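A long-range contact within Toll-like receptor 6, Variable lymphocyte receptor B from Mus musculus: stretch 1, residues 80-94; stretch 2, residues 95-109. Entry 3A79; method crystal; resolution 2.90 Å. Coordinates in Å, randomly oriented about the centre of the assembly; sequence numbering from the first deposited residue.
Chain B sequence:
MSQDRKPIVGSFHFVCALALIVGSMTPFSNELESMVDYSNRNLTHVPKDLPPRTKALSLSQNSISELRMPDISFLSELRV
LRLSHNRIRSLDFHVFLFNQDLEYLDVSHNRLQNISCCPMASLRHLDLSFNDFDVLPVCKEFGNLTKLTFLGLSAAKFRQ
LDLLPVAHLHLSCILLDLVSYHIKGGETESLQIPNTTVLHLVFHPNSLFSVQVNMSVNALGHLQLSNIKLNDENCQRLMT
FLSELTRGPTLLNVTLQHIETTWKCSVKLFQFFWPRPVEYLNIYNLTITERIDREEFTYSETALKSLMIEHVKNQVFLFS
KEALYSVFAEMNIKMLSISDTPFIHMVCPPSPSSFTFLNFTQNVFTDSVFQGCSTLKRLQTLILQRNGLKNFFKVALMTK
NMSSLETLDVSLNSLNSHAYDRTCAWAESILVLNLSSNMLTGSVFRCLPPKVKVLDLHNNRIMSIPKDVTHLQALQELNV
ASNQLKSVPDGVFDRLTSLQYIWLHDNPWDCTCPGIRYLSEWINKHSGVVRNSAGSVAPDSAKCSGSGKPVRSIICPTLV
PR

Stretch 1, residues 80-94: VLRLSHNRIRSLDFH
Stretch 2, residues 95-109: VFLFNQDLEYLDVSH

Two consecutive stretches of the chain form one solenoid-like coil, strand 80-82 lying beside strand 104-106 in parallel register, N-to-C directions 7° apart and axes 4.8 Å apart at closest approach. Val-80 pairs with Tyr-104 (CA to CA 4.6 Å), Leu-81 with Leu-105 (CA to CA 5.1 Å) and Arg-82 with Asp-106; all six residues have extended phi/psi, from -122/132 at Val-80 to -122/98 at Asp-106. Leu-81 N donates to Tyr-104 O (2.8 Å), Asp-106 N to Leu-81 O (3.1 Å), and Leu-83 N to Asp-106 O (2.8 Å), carrying the ladder one residue past the first strand. Beyond it the register persists: Ser-84 and Ser-108 lie CA to CA 4.8 Å apart, and His-85 (48/61) and His-109 (40/39) both adopt left-handed backbone angles, with His-85 CA 3.3 Å from His-109 O. A short strand, 90-91, precedes the junction, where type I turns 92-95, 94-97, 96-99 and 99-102 lead the chain back to the second strand. Val-95 N donates to Asp-92 O (3.0 Å), and Leu-97 N makes a weak bond to His-94 O (2.7 Å). Asp-92 (chi1 t) steadies the first turn by accepting His-94 N at OD1 (3.0 Å).

Leucines fill the buried side of the sheet. Leu-81 (t, p) sets CD2 3.8 Å from Leu-105 CD1 and 3.7 Å from Phe-96 CE2, at the edge of that ring, while its CB meets Leu-102 CD1 at 3.9 Å. Phe-93 and Phe-96, both chi1 m, approach through CD2 and CE1 (3.9 Å); Phe-93 CE2 also reaches Leu-105 CD2 (4.1 Å). Val-107 completes this apolar packing, its CG1 4.0 Å from Ile-88 CD1 and its CG2 4.1 Å from Leu-91 CD1. Branched aliphatic and aromatic groups suit this space, where these side chains meet carbon to carbon.

On the other face, Val-80 and Tyr-104 (both chi1 t) touch through CG2 and CB (3.8 Å), and Arg-82 (chi1 m) lays CG 3.8 Å from Tyr-104 CE2. Asp-106 (chi1 t) is buried but its carboxylate is well satisfied: OD2 accepts Ser-84 OG (2.8 Å), and OD1 accepts Ser-108 N (3.2 Å) and Ser-108 OG (2.9 Å). The small serines fit closely here, Ser-84 CB lying 3.4 Å from Ser-108 OG. Nearer the surface, the imidazoles of His-85 and His-109, both chi1 m, form an offset stack with centroids 4.2 Å apart and planes at 5°. Together the stretches bury 1103 Å².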

ATOM      1  N   VAL B  80      21.255 -44.135   5.555  1.00 46.91           N
ATOM      2  CA  VAL B  80      19.956 -43.524   5.335  1.00 52.47           C
ATOM      3  C   VAL B  80      19.239 -44.160   4.152  1.00 59.99           C
ATOM      4  O   VAL B  80      19.823 -44.347   3.087  1.00 55.16           O
ATOM      5  CB  VAL B  80      20.114 -42.018   5.090  1.00 52.21           C
ATOM      6  CG1 VAL B  80      18.792 -41.387   4.668  1.00 36.87           C
ATOM      7  CG2 VAL B  80      20.718 -41.351   6.330  1.00 48.44           C
ATOM      8  N   LEU B  81      17.976 -44.516   4.353  1.00 63.16           N
ATOM      9  CA  LEU B  81      17.146 -45.050   3.280  1.00 64.63           C
ATOM     10  C   LEU B  81      15.785 -44.377   3.355  1.00 58.16           C
ATOM     11  O   LEU B  81      15.056 -44.557   4.321  1.00 63.52           O
ATOM     12  CB  LEU B  81      17.010 -46.570   3.401  1.00 63.27           C
ATOM     13  CG  LEU B  81      15.985 -47.272   2.505  1.00 59.54           C
ATOM     14  CD1 LEU B  81      16.429 -47.311   1.050  1.00 49.70           C
ATOM     15  CD2 LEU B  81      15.727 -48.680   3.027  1.00 61.07           C
ATOM     16  N   ARG B  82      15.460 -43.568   2.356  1.00 56.88           N
ATOM     17  CA  ARG B  82      14.183 -42.873   2.343  1.00 62.80           C
ATOM     18  C   ARG B  82      13.290 -43.532   1.308  1.00 72.21           C
ATOM     19  O   ARG B  82      13.625 -43.587   0.138  1.00 73.86           O
ATOM     20  CB  ARG B  82      14.362 -41.372   2.089  1.00 53.15           C
ATOM     21  CG  ARG B  82      15.448 -40.740   2.978  1.00 70.35           C
ATOM     22  CD  ARG B  82      15.348 -39.212   3.117  1.00 87.05           C
ATOM     23  NE  ARG B  82      15.881 -38.490   1.957  1.00103.93           N
ATOM     24  CZ  ARG B  82      15.132 -37.908   1.018  1.00115.98           C
ATOM     25  NH1 ARG B  82      13.798 -37.947   1.094  1.00125.05           N
ATOM     26  NH2 ARG B  82      15.718 -37.279   0.000  1.00103.67           N
ATOM     27  N   LEU B  83      12.164 -44.063   1.762  1.00 74.91           N
ATOM     28  CA  LEU B  83      11.269 -44.819   0.906  1.00 69.91           C
ATOM     29  C   LEU B  83       9.855 -44.273   1.022  1.00 69.50           C
ATOM     30  O   LEU B  83       8.892 -44.897   0.568  1.00 65.94           O
ATOM     31  CB  LEU B  83      11.312 -46.296   1.283  1.00 68.98           C
ATOM     32  CG  LEU B  83      12.324 -47.110   0.493  1.00 68.62           C
ATOM     33  CD1 LEU B  83      12.691 -48.400   1.220  1.00 60.72           C
ATOM     34  CD2 LEU B  83      11.736 -47.383  -0.888  1.00 69.28           C
ATOM     35  N   SER B  84       9.744 -43.104   1.647  1.00 66.35           N
ATOM     36  CA  SER B  84       8.492 -42.365   1.691  1.00 71.08           C
ATOM     37  C   SER B  84       7.765 -42.415   0.351  1.00 68.76           C
ATOM     38  O   SER B  84       8.388 -42.511  -0.704  1.00 74.52           O
ATOM     39  CB  SER B  84       8.759 -40.920   2.105  1.00 85.39           C
ATOM     40  OG  SER B  84      10.134 -40.605   1.929  1.00103.54           O
ATOM     41  N   HIS B  85       6.442 -42.365   0.411  1.00 65.11           N
ATOM     42  CA  HIS B  85       5.575 -42.455  -0.768  1.00 54.72           C
ATOM     43  C   HIS B  85       5.863 -43.576  -1.745  1.00 57.26           C
ATOM     44  O   HIS B  85       6.149 -43.327  -2.907  1.00 56.41           O
ATOM     45  CB  HIS B  85       5.527 -41.134  -1.518  1.00 42.67           C
ATOM     46  CG  HIS B  85       4.898 -40.031  -0.735  1.00 54.69           C
ATOM     47  ND1 HIS B  85       3.549 -39.756  -0.796  1.00 68.19           N
ATOM     48  CD2 HIS B  85       5.425 -39.148   0.146  1.00 55.67           C
ATOM     49  CE1 HIS B  85       3.276 -38.736  -0.001  1.00 72.70           C
ATOM     50  NE2 HIS B  85       4.397 -38.348   0.581  1.00 67.66           N
ATOM     51  N   ASN B  86       5.764 -44.813  -1.278  1.00 65.78           N
ATOM     52  CA  ASN B  86       5.713 -45.945  -2.191  1.00 67.21           C
ATOM     53  C   ASN B  86       4.482 -46.811  -1.984  1.00 70.36           C
ATOM     54  O   ASN B  86       3.431 -46.321  -1.581  1.00 73.69           O
ATOM     55  CB  ASN B  86       6.980 -46.779  -2.118  1.00 69.82           C
ATOM     56  CG  ASN B  86       8.099 -46.180  -2.922  1.00 70.60           C
ATOM     57  OD1 ASN B  86       8.644 -45.134  -2.569  1.00 75.89           O
ATOM     58  ND2 ASN B  86       8.457 -46.839  -4.009  1.00 62.94           N
ATOM     59  N   ARG B  87       4.615 -48.098  -2.264  1.00 77.88           N
ATOM     60  CA  ARG B  87       3.450 -48.968  -2.331  1.00 93.54           C
ATOM     61  C   ARG B  87       3.711 -50.307  -1.641  1.00 81.07           C
ATOM     62  O   ARG B  87       3.055 -51.312  -1.939  1.00 73.20           O
ATOM     63  CB  ARG B  87       3.051 -49.191  -3.799  1.00119.14           C
ATOM     64  CG  ARG B  87       3.147 -47.942  -4.704  1.00130.61           C
ATOM     65  CD  ARG B  87       1.835 -47.149  -4.774  1.00140.39           C
ATOM     66  NE  ARG B  87       1.909 -46.000  -5.683  1.00149.41           N
ATOM     67  CZ  ARG B  87       1.815 -46.074  -7.012  1.00156.94           C
ATOM     68  NH1 ARG B  87       1.653 -47.248  -7.610  1.00160.87           N
ATOM     69  NH2 ARG B  87       1.891 -44.970  -7.751  1.00154.45           N
ATOM     70  N   ILE B  88       4.675 -50.308  -0.723  1.00 71.25           N
ATOM     71  CA  ILE B  88       5.034 -51.506   0.027  1.00 74.70           C
ATOM     72  C   ILE B  88       3.928 -51.915   0.997  1.00 83.56           C
ATOM     73  O   ILE B  88       3.429 -51.085   1.769  1.00 78.82           O
ATOM     74  CB  ILE B  88       6.313 -51.281   0.833  1.00 66.41           C
ATOM     75  CG1 ILE B  88       7.418 -50.764  -0.072  1.00 69.01           C
ATOM     76  CG2 ILE B  88       6.742 -52.558   1.526  1.00 62.78           C
ATOM     77  CD1 ILE B  88       8.647 -50.339   0.685  1.00 80.83           C
ATOM     78  N   ARG B  89       3.559 -53.195   0.963  1.00 88.18           N
ATOM     79  CA  ARG B  89       2.482 -53.703   1.818  1.00 91.85           C
ATOM     80  C   ARG B  89       3.013 -54.386   3.070  1.00 84.99           C
ATOM     81  O   ARG B  89       2.555 -54.115   4.174  1.00 78.25           O
ATOM     82  CB  ARG B  89       1.540 -54.627   1.038  1.00 96.38           C
ATOM     83  CG  ARG B  89       0.562 -53.852   0.173  1.00104.74           C
ATOM     84  CD  ARG B  89      -0.384 -54.731  -0.620  1.00115.36           C
ATOM     85  NE  ARG B  89      -1.209 -53.910  -1.506  1.00125.67           N
ATOM     86  CZ  ARG B  89      -1.072 -53.854  -2.827  1.00127.54           C
ATOM     87  NH1 ARG B  89      -0.152 -54.594  -3.436  1.00128.13           N
ATOM     88  NH2 ARG B  89      -1.868 -53.066  -3.541  1.00122.09           N
ATOM     89  N   SER B  90       3.993 -55.260   2.895  1.00 84.48           N
ATOM     90  CA  SER B  90       4.662 -55.871   4.027  1.00 76.66           C
ATOM     91  C   SER B  90       6.106 -55.377   4.124  1.00 86.97           C
ATOM     92  O   SER B  90       6.724 -55.028   3.117  1.00 83.91           O
ATOM     93  CB  SER B  90       4.636 -57.383   3.886  1.00 75.80           C
ATOM     94  OG  SER B  90       4.828 -58.000   5.146  1.00 91.51           O
ATOM     95  N   LEU B  91       6.641 -55.341   5.340  1.00 90.91           N
ATOM     96  CA  LEU B  91       8.042 -54.990   5.534  1.00 84.43           C
ATOM     97  C   LEU B  91       8.707 -55.952   6.513  1.00 76.52           C
ATOM     98  O   LEU B  91       8.402 -55.944   7.702  1.00 73.42           O
ATOM     99  CB  LEU B  91       8.180 -53.558   6.049  1.00 80.76           C
ATOM    100  CG  LEU B  91       9.470 -52.849   5.636  1.00 76.15           C
ATOM    101  CD1 LEU B  91       9.921 -51.877   6.716  1.00 76.16           C
ATOM    102  CD2 LEU B  91      10.563 -53.863   5.328  1.00 71.80           C
ATOM    103  N   ASP B  92       9.623 -56.771   6.006  1.00 63.44           N
ATOM    104  CA  ASP B  92      10.358 -57.710   6.836  1.00 68.18           C
ATOM    105  C   ASP B  92      11.690 -57.097   7.287  1.00 74.61           C
ATOM    106  O   ASP B  92      12.594 -56.921   6.482  1.00 78.88           O
ATOM    107  CB  ASP B  92      10.576 -59.010   6.058  1.00 54.03           C
ATOM    108  CG  ASP B  92      11.192 -60.119   6.907  1.00 85.93           C
ATOM    109  OD1 ASP B  92      11.658 -59.839   8.033  1.00 81.57           O
ATOM    110  OD2 ASP B  92      11.215 -61.280   6.438  1.00 71.68           O
ATOM    111  N   PHE B  93      11.807 -56.769   8.574  1.00 73.88           N
ATOM    112  CA  PHE B  93      13.019 -56.135   9.100  1.00 70.43           C
ATOM    113  C   PHE B  93      14.278 -56.998   9.042  1.00 76.26           C
ATOM    114  O   PHE B  93      15.358 -56.530   9.382  1.00 80.49           O
ATOM    115  CB  PHE B  93      12.825 -55.664  10.541  1.00 66.47           C
ATOM    116  CG  PHE B  93      12.020 -54.415  10.666  1.00 65.90           C
ATOM    117  CD1 PHE B  93      10.877 -54.388  11.441  1.00 70.46           C
ATOM    118  CD2 PHE B  93      12.400 -53.264  10.014  1.00 65.91           C
ATOM    119  CE1 PHE B  93      10.126 -53.228  11.558  1.00 68.96           C
ATOM    120  CE2 PHE B  93      11.650 -52.102  10.125  1.00 69.84           C
ATOM    121  CZ  PHE B  93      10.510 -52.086  10.900  1.00 63.34           C
ATOM    122  N   HIS B  94      14.150 -58.256   8.641  1.00 82.60           N
ATOM    123  CA  HIS B  94      15.331 -59.109   8.515  1.00 87.74           C
ATOM    124  C   HIS B  94      15.987 -58.814   7.168  1.00 88.70           C
ATOM    125  O   HIS B  94      17.196 -58.974   6.976  1.00 96.41           O
ATOM    126  CB  HIS B  94      14.959 -60.591   8.643  1.00 91.71           C
ATOM    127  CG  HIS B  94      16.141 -61.512   8.638  1.00110.03           C
ATOM    128  ND1 HIS B  94      16.997 -61.631   9.713  1.00119.05           N
ATOM    129  CD2 HIS B  94      16.613 -62.354   7.686  1.00115.65           C
ATOM    130  CE1 HIS B  94      17.943 -62.507   9.425  1.00119.11           C
ATOM    131  NE2 HIS B  94      17.735 -62.960   8.201  1.00117.99           N
ATOM    132  N   VAL B  95      15.158 -58.370   6.237  1.00 80.08           N
ATOM    133  CA  VAL B  95      15.607 -57.902   4.940  1.00 80.93           C
ATOM    134  C   VAL B  95      16.865 -57.016   5.027  1.00 77.29           C
ATOM    135  O   VAL B  95      17.725 -57.074   4.153  1.00 68.87           O
ATOM    136  CB  VAL B  95      14.439 -57.175   4.242  1.00 79.35           C
ATOM    137  CG1 VAL B  95      14.896 -55.887   3.572  1.00 72.19           C
ATOM    138  CG2 VAL B  95      13.704 -58.134   3.296  1.00 71.51           C
ATOM    139  N   PHE B  96      16.977 -56.222   6.092  1.00 78.75           N
ATOM    140  CA  PHE B  96      18.137 -55.349   6.302  1.00 73.83           C
ATOM    141  C   PHE B  96      19.336 -56.043   6.967  1.00 79.33           C
ATOM    142  O   PHE B  96      20.182 -55.378   7.575  1.00 69.41           O
ATOM    143  CB  PHE B  96      17.755 -54.134   7.153  1.00 59.76           C
ATOM    144  CG  PHE B  96      16.639 -53.318   6.588  1.00 63.97           C
ATOM    145  CD1 PHE B  96      15.401 -53.305   7.196  1.00 74.19           C
ATOM    146  CD2 PHE B  96      16.827 -52.554   5.460  1.00 77.96           C
ATOM    147  CE1 PHE B  96      14.366 -52.547   6.687  1.00 80.78           C
ATOM    148  CE2 PHE B  96      15.792 -51.797   4.935  1.00 87.92           C
ATOM    149  CZ  PHE B  96      14.558 -51.795   5.553  1.00 88.42           C
ATOM    150  N   LEU B  97      19.421 -57.367   6.855  1.00 83.42           N
ATOM    151  CA  LEU B  97      20.433 -58.110   7.604  1.00 83.45           C
ATOM    152  C   LEU B  97      21.847 -57.569   7.398  1.00 88.60           C
ATOM    153  O   LEU B  97      22.628 -57.503   8.344  1.00 88.18           O
ATOM    154  CB  LEU B  97      20.372 -59.612   7.297  1.00 85.80           C
ATOM    155  CG  LEU B  97      21.543 -60.494   7.775  1.00 88.48           C
ATOM    156  CD1 LEU B  97      21.961 -60.216   9.217  1.00 81.50           C
ATOM    157  CD2 LEU B  97      21.230 -61.975   7.595  1.00 87.24           C
ATOM    158  N   PHE B  98      22.170 -57.160   6.174  1.00 90.04           N
ATOM    159  CA  PHE B  98      23.550 -56.799   5.845  1.00 88.79           C
ATOM    160  C   PHE B  98      23.854 -55.293   5.893  1.00 82.94           C
ATOM    161  O   PHE B  98      25.010 -54.876   5.746  1.00 83.41           O
ATOM    162  CB  PHE B  98      23.972 -57.423   4.505  1.00 84.25           C
ATOM    163  CG  PHE B  98      24.070 -58.929   4.539  1.00 81.81           C
ATOM    164  CD1 PHE B  98      23.045 -59.718   4.031  1.00 88.43           C
ATOM    165  CD2 PHE B  98      25.183 -59.556   5.087  1.00 83.27           C
ATOM    166  CE1 PHE B  98      23.128 -61.110   4.061  1.00 93.28           C
ATOM    167  CE2 PHE B  98      25.272 -60.946   5.124  1.00 89.81           C
ATOM    168  CZ  PHE B  98      24.242 -61.722   4.607  1.00 92.62           C
ATOM    169  N   ASN B  99      22.822 -54.490   6.117  1.00 75.82           N
ATOM    170  CA  ASN B  99      23.004 -53.067   6.367  1.00 80.87           C
ATOM    171  C   ASN B  99      23.110 -52.799   7.878  1.00 83.19           C
ATOM    172  O   ASN B  99      22.227 -52.196   8.496  1.00 79.97           O
ATOM    173  CB  ASN B  99      21.866 -52.258   5.743  1.00 84.15           C
ATOM    174  CG  ASN B  99      21.369 -52.855   4.436  1.00 81.59           C
ATOM    175  OD1 ASN B  99      20.804 -53.944   4.402  1.00 79.81           O
ATOM    176  ND2 ASN B  99      21.566 -52.126   3.356  1.00 90.42           N
ATOM    177  N   GLN B 100      24.206 -53.274   8.459  1.00 81.59           N
ATOM    178  CA  GLN B 100      24.529 -53.087   9.870  1.00 79.83           C
ATOM    179  C   GLN B 100      24.647 -51.623  10.307  1.00 79.24           C
ATOM    180  O   GLN B 100      24.869 -51.345  11.479  1.00 90.48           O
ATOM    181  CB  GLN B 100      25.861 -53.784  10.192  1.00 91.02           C
ATOM    182  CG  GLN B 100      25.935 -55.248   9.803  1.00111.83           C
ATOM    183  CD  GLN B 100      25.037 -56.118  10.669  1.00138.33           C
ATOM    184  OE1 GLN B 100      24.365 -55.626  11.583  1.00136.10           O
ATOM    185  NE2 GLN B 100      25.023 -57.420  10.385  1.00151.71           N
ATOM    186  N   ASP B 101      24.527 -50.684   9.383  1.00 67.88           N
ATOM    187  CA  ASP B 101      24.839 -49.305   9.718  1.00 71.00           C
ATOM    188  C   ASP B 101      23.626 -48.408   9.553  1.00 76.59           C
ATOM    189  O   ASP B 101      23.690 -47.200   9.813  1.00 79.37           O
ATOM    190  CB  ASP B 101      25.983 -48.788   8.839  1.00 91.89           C
ATOM    191  CG  ASP B 101      27.345 -49.301   9.283  1.00105.74           C
ATOM    192  OD1 ASP B 101      27.432 -49.913  10.371  1.00111.35           O
ATOM    193  OD2 ASP B 101      28.329 -49.088   8.539  1.00105.27           O
ATOM    194  N   LEU B 102      22.520 -49.006   9.119  1.00 69.93           N
ATOM    195  CA  LEU B 102      21.321 -48.246   8.803  1.00 58.25           C
ATOM    196  C   LEU B 102      20.758 -47.550  10.042  1.00 67.75           C
ATOM    197  O   LEU B 102      20.345 -48.211  11.012  1.00 70.97           O
ATOM    198  CB  LEU B 102      20.277 -49.157   8.155  1.00 57.46           C
ATOM    199  CG  LEU B 102      18.995 -48.494   7.642  1.00 65.99           C
ATOM    200  CD1 LEU B 102      19.242 -47.618   6.420  1.00 57.83           C
ATOM    201  CD2 LEU B 102      17.971 -49.568   7.330  1.00 79.13           C
ATOM    202  N   GLU B 103      20.752 -46.219  10.018  1.00 64.71           N
ATOM    203  CA  GLU B 103      20.195 -45.468  11.141  1.00 75.38           C
ATOM    204  C   GLU B 103      18.936 -44.650  10.839  1.00 75.22           C
ATOM    205  O   GLU B 103      18.206 -44.272  11.756  1.00 79.40           O
ATOM    206  CB  GLU B 103      21.255 -44.605  11.822  1.00 74.17           C
ATOM    207  CG  GLU B 103      22.212 -43.909  10.907  1.00 77.40           C
ATOM    208  CD  GLU B 103      23.463 -43.479  11.650  1.00 93.50           C
ATOM    209  OE1 GLU B 103      23.707 -42.257  11.753  1.00 98.88           O
ATOM    210  OE2 GLU B 103      24.191 -44.365  12.155  1.00 94.99           O
ATOM    211  N   TYR B 104      18.671 -44.388   9.567  1.00 67.29           N
ATOM    212  CA  TYR B 104      17.476 -43.637   9.199  1.00 58.13           C
ATOM    213  C   TYR B 104      16.692 -44.405   8.141  1.00 61.41           C
ATOM    214  O   TYR B 104      17.172 -44.634   7.033  1.00 64.89           O
ATOM    215  CB  TYR B 104      17.855 -42.223   8.748  1.00 47.09           C
ATOM    216  CG  TYR B 104      16.738 -41.334   8.244  1.00 51.09           C
ATOM    217  CD1 TYR B 104      16.538 -40.065   8.776  1.00 35.19           C
ATOM    218  CD2 TYR B 104      15.914 -41.740   7.199  1.00 65.09           C
ATOM    219  CE1 TYR B 104      15.526 -39.229   8.292  1.00 47.97           C
ATOM    220  CE2 TYR B 104      14.896 -40.926   6.712  1.00 64.77           C
ATOM    221  CZ  TYR B 104      14.706 -39.670   7.257  1.00 60.41           C
ATOM    222  OH  TYR B 104      13.698 -38.872   6.747  1.00 58.11           O
ATOM    223  N   LEU B 105      15.486 -44.817   8.514  1.00 62.98           N
ATOM    224  CA  LEU B 105      14.592 -45.537   7.623  1.00 67.01           C
ATOM    225  C   LEU B 105      13.229 -44.849   7.619  1.00 64.17           C
ATOM    226  O   LEU B 105      12.602 -44.702   8.664  1.00 62.47           O
ATOM    227  CB  LEU B 105      14.467 -46.996   8.074  1.00 71.98           C
ATOM    228  CG  LEU B 105      13.403 -47.875   7.412  1.00 68.25           C
ATOM    229  CD1 LEU B 105      13.414 -47.686   5.918  1.00 67.00           C
ATOM    230  CD2 LEU B 105      13.624 -49.337   7.770  1.00 64.10           C
ATOM    231  N   ASP B 106      12.789 -44.407   6.444  1.00 63.84           N
ATOM    232  CA  ASP B 106      11.506 -43.719   6.302  1.00 73.60           C
ATOM    233  C   ASP B 106      10.606 -44.458   5.314  1.00 74.51           C
ATOM    234  O   ASP B 106      10.739 -44.306   4.102  1.00 80.19           O
ATOM    235  CB  ASP B 106      11.707 -42.257   5.862  1.00 72.44           C
ATOM    236  CG  ASP B 106      10.391 -41.539   5.560  1.00 71.87           C
ATOM    237  OD1 ASP B 106       9.357 -41.861   6.177  1.00 77.33           O
ATOM    238  OD2 ASP B 106      10.390 -40.638   4.701  1.00 69.52           O
ATOM    239  N   VAL B 107       9.694 -45.265   5.841  1.00 67.67           N
ATOM    240  CA  VAL B 107       8.768 -46.000   4.999  1.00 63.33           C
ATOM    241  C   VAL B 107       7.355 -45.445   5.178  1.00 68.82           C
ATOM    242  O   VAL B 107       6.367 -46.160   5.023  1.00 72.87           O
ATOM    243  CB  VAL B 107       8.796 -47.512   5.296  1.00 61.46           C
ATOM    244  CG1 VAL B 107       8.251 -48.276   4.119  1.00 63.16           C
ATOM    245  CG2 VAL B 107      10.211 -47.966   5.580  1.00 57.88           C
ATOM    246  N   SER B 108       7.269 -44.158   5.499  1.00 64.99           N
ATOM    247  CA  SER B 108       5.981 -43.490   5.626  1.00 63.00           C
ATOM    248  C   SER B 108       5.198 -43.591   4.327  1.00 60.68           C
ATOM    249  O   SER B 108       5.684 -44.119   3.340  1.00 67.14           O
ATOM    250  CB  SER B 108       6.187 -42.024   5.968  1.00 63.84           C
ATOM    251  OG  SER B 108       6.852 -41.374   4.903  1.00 66.93           O
ATOM    252  N   HIS B 109       3.974 -43.091   4.340  1.00 59.50           N
ATOM    253  CA  HIS B 109       3.163 -42.995   3.131  1.00 58.10           C
ATOM    254  C   HIS B 109       3.254 -44.185   2.185  1.00 58.43           C
ATOM    255  O   HIS B 109       3.264 -44.020   0.975  1.00 65.45           O
ATOM    256  CB  HIS B 109       3.484 -41.696   2.392  1.00 48.19           C
ATOM    257  CG  HIS B 109       3.176 -40.470   3.191  1.00 60.37           C
ATOM    258  ND1 HIS B 109       1.912 -39.922   3.252  1.00 63.22           N
ATOM    259  CD2 HIS B 109       3.960 -39.701   3.985  1.00 64.13           C
ATOM    260  CE1 HIS B 109       1.935 -38.857   4.037  1.00 61.83           C
ATOM    261  NE2 HIS B 109       3.165 -38.702   4.495  1.00 62.63           N
TER